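Local coordinates for conserved protein (Methanosarcina mazei, PDB 2NR4) that binds flavin mononucleotide as a flavoprotein of otherwise unknown function, probably of the FMN-binding split-barrel kind, at residues A[89-93]-A[170-174]; A[165-170]-A[184-188]. All coordinates share one frame; numbering follows the deposited sequence.

Contact 1 of 2, residues A[89-93]-A[170-174]; sequences RSTFS and ATRYQ. With FMN (flavin mononucleotide), chain C.
Between 89-93 and 170-174 the nearest CA atoms are those of Thr91 and Thr171, 8.5 Å apart. The first helix, 84-92, ends here: Ser93 is the first residue to leave helical angles, and its N makes only a weak bond back to Arg89 O. The second, helix 158-176, runs on past the contact. The antiparallel six-stranded barrel that carries helix 84-92 is consistent with an FMN-binding split barrel, and helix 158-176 belongs to the C-terminal helical part. No hydrogen bond crosses the contact. It is made by side-chain packing.

Two methyl groups meet first, Thr91 CG2 and Thr171 CG2 at 3.7 Å, with the two side chains at about a right angle. With OG1 of Thr91 near -60° (chi1), CG2 stands anti to the backbone N and points at helix 158-176, while OG1 bonds back to Phe87 O. Thr171 reaches the same end by another rotamer: its OG1 sits between the backbone N and the carbonyl carbon and bonds to Val168 O, and CG2 makes the contact.

Phe92 buries the most surface. Its ring lies over Thr91 CG2, which sits 3.6 Å from the ring plane, over the centre. The far end of the ring reaches helix 158-176, where CZ touches Ala170 CB at 3.5 Å. Ile207 of helix 198-210 packs on both Phe92 and Ala170, so a third helix closes this hydrophobic cluster. Gln174, extended beyond CG, reaches across from its helix to the ring edge, NE2 3.8 Å from Phe92 CE1. The amide and ring planes are 73° apart.

The helix end also serves the flavin. FMN O4', a ribityl hydroxyl, donates a hydrogen bond to the backbone Thr91 O at 2.9 Å.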
loop_
_atom_site.group_PDB
_atom_site.type_symbol
_atom_site.label_atom_id
_atom_site.label_comp_id
_atom_site.label_asym_id
_atom_site.label_seq_id
_atom_site.Cartn_x
_atom_site.Cartn_y
_atom_site.Cartn_z
ATOM N N ARG A 89 -4.998 -1.025 -16.161
ATOM C CA ARG A 89 -5.757 -0.520 -17.325
ATOM C C ARG A 89 -5.322 0.889 -17.704
ATOM O O ARG A 89 -5.170 1.191 -18.890
ATOM C CB ARG A 89 -7.249 -0.531 -17.027
ATOM C CG ARG A 89 -7.841 -1.953 -16.968
ATOM C CD ARG A 89 -9.352 -1.938 -16.929
ATOM N NE ARG A 89 -9.887 -1.102 -18.008
ATOM C CZ ARG A 89 -10.719 -0.076 -17.850
ATOM N NH1 ARG A 89 -11.179 0.275 -16.648
ATOM N NH2 ARG A 89 -11.098 0.613 -18.934
ATOM N N SER A 90 -5.128 1.764 -16.712
ATOM C CA SER A 90 -4.699 3.127 -17.062
ATOM C C SER A 90 -3.262 3.162 -17.586
ATOM O O SER A 90 -2.847 4.101 -18.262
ATOM C CB SER A 90 -4.877 4.079 -15.891
ATOM O OG SER A 90 -3.971 3.732 -14.876
ATOM N N THR A 91 -2.464 2.153 -17.259
ATOM C CA THR A 91 -1.093 2.125 -17.754
ATOM C C THR A 91 -1.011 1.691 -19.197
ATOM O O THR A 91 -0.270 2.279 -19.976
ATOM C CB THR A 91 -0.198 1.147 -16.936
ATOM O OG1 THR A 91 -0.182 1.559 -15.584
ATOM C CG2 THR A 91 1.240 1.095 -17.501
ATOM N N PHE A 92 -1.741 0.634 -19.547
ATOM C CA PHE A 92 -1.568 -0.032 -20.832
ATOM C C PHE A 92 -2.707 0.183 -21.798
ATOM O O PHE A 92 -2.656 -0.320 -22.937
ATOM C CB PHE A 92 -1.377 -1.538 -20.632
ATOM C CG PHE A 92 -0.122 -1.880 -19.878
ATOM C CD1 PHE A 92 1.134 -1.705 -20.467
ATOM C CD2 PHE A 92 -0.190 -2.347 -18.579
ATOM C CE1 PHE A 92 2.306 -1.991 -19.745
ATOM C CE2 PHE A 92 0.964 -2.624 -17.871
ATOM C CZ PHE A 92 2.197 -2.459 -18.454
ATOM N N SER A 93 -3.717 0.929 -21.366
ATOM C CA SER A 93 -4.914 1.152 -22.187
ATOM C C SER A 93 -5.396 2.577 -22.066
ATOM O O SER A 93 -4.768 3.404 -21.432
ATOM C CB SER A 93 -6.057 0.220 -21.769
ATOM O OG SER A 93 -5.659 -1.134 -21.772
ATOM N N ALA A 170 7.117 -3.875 -16.517
ATOM C CA ALA A 170 6.519 -4.058 -17.819
ATOM C C ALA A 170 6.721 -2.854 -18.740
ATOM O O ALA A 170 6.971 -3.041 -19.931
ATOM C CB ALA A 170 5.015 -4.437 -17.701
ATOM N N THR A 171 6.605 -1.629 -18.226
ATOM C CA THR A 171 6.856 -0.455 -19.065
ATOM C C THR A 171 8.323 -0.367 -19.482
ATOM O O THR A 171 8.653 0.096 -20.595
ATOM C CB THR A 171 6.398 0.902 -18.421
ATOM O OG1 THR A 171 7.223 1.232 -17.309
ATOM C CG2 THR A 171 4.928 0.885 -17.998
ATOM N N ARG A 172 9.201 -0.805 -18.586
ATOM C CA ARG A 172 10.628 -0.850 -18.873
ATOM C C ARG A 172 10.991 -1.922 -19.883
ATOM O O ARG A 172 11.887 -1.700 -20.717
ATOM C CB ARG A 172 11.423 -0.999 -17.594
ATOM C CG ARG A 172 11.489 0.319 -16.896
ATOM C CD ARG A 172 12.069 0.152 -15.548
ATOM N NE ARG A 172 12.066 1.422 -14.850
ATOM C CZ ARG A 172 12.338 1.543 -13.559
ATOM N NH1 ARG A 172 12.628 0.467 -12.827
ATOM N NH2 ARG A 172 12.315 2.742 -13.009
ATOM N N TYR A 173 10.290 -3.052 -19.832
ATOM C CA TYR A 173 10.435 -4.083 -20.834
ATOM C C TYR A 173 10.039 -3.603 -22.224
ATOM O O TYR A 173 10.621 -4.026 -23.230
ATOM C CB TYR A 173 9.638 -5.334 -20.488
ATOM C CG TYR A 173 9.803 -6.365 -21.565
ATOM C CD1 TYR A 173 10.996 -7.079 -21.688
ATOM C CD2 TYR A 173 8.791 -6.591 -22.502
ATOM C CE1 TYR A 173 11.171 -8.009 -22.710
ATOM C CE2 TYR A 173 8.958 -7.515 -23.534
ATOM C CZ TYR A 173 10.146 -8.218 -23.621
ATOM O OH TYR A 173 10.309 -9.135 -24.626
ATOM N N GLN A 174 9.023 -2.752 -22.278
ATOM C CA GLN A 174 8.618 -2.112 -23.523
ATOM C C GLN A 174 9.676 -1.101 -23.965
ATOM O O GLN A 174 9.863 -0.904 -25.172
ATOM C CB GLN A 174 7.255 -1.421 -23.366
ATOM C CG GLN A 174 6.068 -2.364 -23.196
ATOM C CD GLN A 174 4.748 -1.610 -22.988
ATOM O OE1 GLN A 174 3.719 -1.973 -23.567
ATOM N NE2 GLN A 174 4.785 -0.543 -22.184
HETATM N N1 FMN C . 5.315 8.340 -15.793
HETATM C C2 FMN C . 5.732 9.638 -15.583
HETATM O O2 FMN C . 5.952 10.348 -16.560
HETATM N N3 FMN C . 5.928 10.111 -14.303
HETATM C C4 FMN C . 5.685 9.291 -13.211
HETATM O O4 FMN C . 5.644 9.752 -12.077
HETATM C C4A FMN C . 5.253 7.983 -13.416
HETATM N N5 FMN C . 5.012 7.141 -12.342
HETATM C C5A FMN C . 4.563 5.844 -12.543
HETATM C C6 FMN C . 4.307 5.013 -11.444
HETATM C C7 FMN C . 3.856 3.715 -11.634
HETATM C C7M FMN C . 3.662 2.837 -10.430
HETATM C C8 FMN C . 3.679 3.237 -12.950
HETATM C C8M FMN C . 3.049 1.921 -13.215
HETATM C C9 FMN C . 3.938 4.058 -14.056
HETATM C C9A FMN C . 4.373 5.379 -13.845
HETATM N N10 FMN C . 4.634 6.223 -14.927
HETATM C C10 FMN C . 5.072 7.514 -14.717
HETATM C "C1'" FMN C . 4.590 5.688 -16.326
HETATM C "C2'" FMN C . 3.249 6.067 -16.944
HETATM O "O2'" FMN C . 2.209 5.671 -16.090
HETATM C "C3'" FMN C . 3.095 5.308 -18.241
HETATM O "O3'" FMN C . 4.129 5.714 -19.122
HETATM C "C4'" FMN C . 1.709 5.518 -18.847
HETATM O "O4'" FMN C . 1.602 4.556 -19.866
HETATM C "C5'" FMN C . 1.530 6.931 -19.416
HETATM O "O5'" FMN C . 0.403 6.981 -20.267
HETATM P P FMN C . -0.189 8.328 -20.952
HETATM O O1P FMN C . 0.485 8.408 -22.333
HETATM O O2P FMN C . 0.257 9.551 -20.117
HETATM O O3P FMN C . -1.697 8.130 -21.122
#

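Contact 2 of 2, residues A[165-170]-A[184-188]. With FMN (flavin mononucleotide), chain C.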
loop_
_atom_site.group_PDB
_atom_site.type_symbol
_atom_site.label_atom_id
_atom_site.label_comp_id
_atom_site.label_asym_id
_atom_site.label_seq_id
_atom_site.Cartn_x
_atom_site.Cartn_y
_atom_site.Cartn_z
ATOM N N GLU A 165 4.791 -2.901 -8.849
ATOM C CA GLU A 165 6.143 -3.116 -9.331
ATOM C C GLU A 165 6.122 -3.722 -10.720
ATOM O O GLU A 165 6.858 -3.240 -11.614
ATOM C CB GLU A 165 6.953 -4.009 -8.359
ATOM C CG GLU A 165 7.185 -3.355 -6.993
ATOM C CD GLU A 165 7.914 -2.015 -7.069
ATOM O OE1 GLU A 165 8.918 -1.923 -7.792
ATOM O OE2 GLU A 165 7.459 -1.034 -6.445
ATOM N N ALA A 166 5.283 -4.730 -10.928
ATOM C CA ALA A 166 5.211 -5.412 -12.242
ATOM C C ALA A 166 4.853 -4.438 -13.352
ATOM O O ALA A 166 5.351 -4.570 -14.487
ATOM C CB ALA A 166 4.210 -6.578 -12.208
ATOM N N THR A 167 3.969 -3.485 -13.064
ATOM C CA THR A 167 3.585 -2.468 -14.060
ATOM C C THR A 167 4.795 -1.582 -14.401
ATOM O O THR A 167 5.044 -1.302 -15.567
ATOM C CB THR A 167 2.369 -1.595 -13.629
ATOM O OG1 THR A 167 2.721 -0.790 -12.484
ATOM C CG2 THR A 167 1.204 -2.479 -13.243
ATOM N N VAL A 168 5.606 -1.224 -13.407
ATOM C CA VAL A 168 6.821 -0.444 -13.675
ATOM C C VAL A 168 7.751 -1.256 -14.590
ATOM O O VAL A 168 8.163 -0.793 -15.686
ATOM C CB VAL A 168 7.513 0.011 -12.359
ATOM C CG1 VAL A 168 8.763 0.899 -12.652
ATOM C CG2 VAL A 168 6.543 0.812 -11.544
ATOM N N HIS A 169 8.050 -2.481 -14.195
ATOM C CA HIS A 169 8.952 -3.319 -15.001
ATOM C C HIS A 169 8.419 -3.645 -16.398
ATOM O O HIS A 169 9.189 -3.673 -17.365
ATOM C CB HIS A 169 9.377 -4.555 -14.213
ATOM C CG HIS A 169 10.126 -4.213 -12.964
ATOM N ND1 HIS A 169 11.172 -3.312 -12.947
ATOM C CD2 HIS A 169 9.953 -4.609 -11.679
ATOM C CE1 HIS A 169 11.628 -3.195 -11.715
ATOM N NE2 HIS A 169 10.898 -3.956 -10.924
ATOM N N ALA A 170 7.117 -3.875 -16.517
ATOM C CA ALA A 170 6.519 -4.058 -17.819
ATOM C C ALA A 170 6.721 -2.854 -18.740
ATOM O O ALA A 170 6.971 -3.041 -19.931
ATOM C CB ALA A 170 5.015 -4.437 -17.701
ATOM N N LEU A 184 11.725 -10.418 -13.667
ATOM C CA LEU A 184 11.159 -9.681 -12.549
ATOM C C LEU A 184 9.629 -9.735 -12.536
ATOM O O LEU A 184 9.030 -9.883 -11.481
ATOM C CB LEU A 184 11.644 -8.231 -12.548
ATOM C CG LEU A 184 12.967 -7.998 -11.812
ATOM C CD1 LEU A 184 13.528 -6.609 -12.137
ATOM C CD2 LEU A 184 12.782 -8.169 -10.305
ATOM N N ILE A 185 9.005 -9.641 -13.703
ATOM C CA ILE A 185 7.546 -9.702 -13.787
ATOM C C ILE A 185 7.052 -11.071 -13.320
ATOM O O ILE A 185 6.042 -11.164 -12.644
ATOM C CB ILE A 185 7.030 -9.335 -15.195
ATOM C CG1 ILE A 185 7.373 -7.883 -15.494
ATOM C CG2 ILE A 185 5.511 -9.581 -15.370
ATOM C CD1 ILE A 185 7.186 -7.532 -16.938
ATOM N N ARG A 186 7.792 -12.130 -13.650
ATOM C CA ARG A 186 7.394 -13.476 -13.209
ATOM C C ARG A 186 7.449 -13.627 -11.693
ATOM O O ARG A 186 6.567 -14.257 -11.104
ATOM C CB ARG A 186 8.249 -14.569 -13.881
ATOM C CG ARG A 186 8.495 -14.348 -15.339
ATOM C CD ARG A 186 7.225 -14.336 -16.162
ATOM N NE ARG A 186 7.489 -14.102 -17.590
ATOM C CZ ARG A 186 8.384 -14.771 -18.324
ATOM N NH1 ARG A 186 9.159 -15.702 -17.772
ATOM N NH2 ARG A 186 8.527 -14.485 -19.617
ATOM N N HIS A 187 8.478 -13.057 -11.067
ATOM C CA HIS A 187 8.610 -13.043 -9.614
ATOM C C HIS A 187 7.459 -12.257 -9.005
ATOM O O HIS A 187 6.844 -12.695 -8.031
ATOM C CB HIS A 187 9.977 -12.463 -9.181
ATOM C CG HIS A 187 10.032 -12.002 -7.748
ATOM N ND1 HIS A 187 10.160 -12.872 -6.684
ATOM C CD2 HIS A 187 9.988 -10.761 -7.207
ATOM C CE1 HIS A 187 10.170 -12.191 -5.554
ATOM N NE2 HIS A 187 10.069 -10.904 -5.845
ATOM N N TYR A 188 7.128 -11.102 -9.578
ATOM C CA TYR A 188 5.979 -10.381 -9.013
ATOM C C TYR A 188 4.635 -11.095 -9.249
ATOM O O TYR A 188 3.751 -11.045 -8.400
ATOM C CB TYR A 188 5.963 -8.923 -9.491
ATOM C CG TYR A 188 7.057 -8.147 -8.825
ATOM C CD1 TYR A 188 7.063 -7.966 -7.435
ATOM C CD2 TYR A 188 8.095 -7.615 -9.560
ATOM C CE1 TYR A 188 8.088 -7.254 -6.802
ATOM C CE2 TYR A 188 9.133 -6.895 -8.938
ATOM C CZ TYR A 188 9.113 -6.727 -7.572
ATOM O OH TYR A 188 10.126 -6.030 -6.940
HETATM N N1 FMN C . 5.315 8.340 -15.793
HETATM C C2 FMN C . 5.732 9.638 -15.583
HETATM O O2 FMN C . 5.952 10.348 -16.560
HETATM N N3 FMN C . 5.928 10.111 -14.303
HETATM C C4 FMN C . 5.685 9.291 -13.211
HETATM O O4 FMN C . 5.644 9.752 -12.077
HETATM C C4A FMN C . 5.253 7.983 -13.416
HETATM N N5 FMN C . 5.012 7.141 -12.342
HETATM C C5A FMN C . 4.563 5.844 -12.543
HETATM C C6 FMN C . 4.307 5.013 -11.444
HETATM C C7 FMN C . 3.856 3.715 -11.634
HETATM C C7M FMN C . 3.662 2.837 -10.430
HETATM C C8 FMN C . 3.679 3.237 -12.950
HETATM C C8M FMN C . 3.049 1.921 -13.215
HETATM C C9 FMN C . 3.938 4.058 -14.056
HETATM C C9A FMN C . 4.373 5.379 -13.845
HETATM N N10 FMN C . 4.634 6.223 -14.927
HETATM C C10 FMN C . 5.072 7.514 -14.717
HETATM C "C1'" FMN C . 4.590 5.688 -16.326
HETATM C "C2'" FMN C . 3.249 6.067 -16.944
HETATM O "O2'" FMN C . 2.209 5.671 -16.090
HETATM C "C3'" FMN C . 3.095 5.308 -18.241
HETATM O "O3'" FMN C . 4.129 5.714 -19.122
HETATM C "C4'" FMN C . 1.709 5.518 -18.847
HETATM O "O4'" FMN C . 1.602 4.556 -19.866
HETATM C "C5'" FMN C . 1.530 6.931 -19.416
HETATM O "O5'" FMN C . 0.403 6.981 -20.267
HETATM P P FMN C . -0.189 8.328 -20.952
HETATM O O1P FMN C . 0.485 8.408 -22.333
HETATM O O2P FMN C . 0.257 9.551 -20.117
HETATM O O3P FMN C . -1.697 8.130 -21.122
HETATM O O HOH W 1 10.702 -3.787 -8.085
#
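This is a buried, nearly antiparallel helix-helix contact between 158-176 and 179-195, two successive helices of the C-terminal helical part. The axes of the two short segments are at 164° to each other and come within 9.1 Å. Ala166 and Ile185 lie opposite each other; their CA atoms are 5.1 Å apart, consistent with the small alanine side chain.

Aromatic groups fill one end. Glu165 CB sits over the face of the Tyr188 ring, 3.6 Å from its centroid, in a CH-pi contact. Leu184 CD1 lies over one face of the His169 ring in a second CH-pi contact, 3.9 Å from that centroid. The two rings themselves meet rim to rim, with planes only 17° apart. At the other end Ile185 CD1 reaches Ala170 CA at 3.6 Å; chi2 near 167° extends the chain toward that residue.

One water binds the polar ends together. It donates to Glu165 OE1 at 2.6 Å, and hydrogen-bonds His169 NE2, in the plane of the imidazole, and Tyr188 OH. The Glu165 chain is bent at chi2; its OE2 forms a salt bridge with Arg158 of the second subunit. Tyr188 also packs on Tyr188 of that subunit.

On the face turned from helix 179-195, Val168 CG2 touches the flavin dimethylbenzene methyl FMN C7M. The whole is an antiparallel helical hairpin that borders both the FMN pocket and the subunit interface.

How the contacts relate
From the N terminus the chain builds most of the barrel and helix 84-92, then completes the barrel with strands 118-130 and 133-145 before entering helix 158-176. Contact 1 closes this long loop, bringing 170-174 back to 89-93 and joining barrel part to helical part. Contact 2 closes a short one through the turn after helix 158-176. The two cross along the chain, because the order is 89-93, 165-170, 170-174, 184-188, with Ala170 shared. The helix of Ala170 is thus held between helices 84-92 and 179-195, and both contacts touch FMN. Phe92 CZ also packs near Thr167 O.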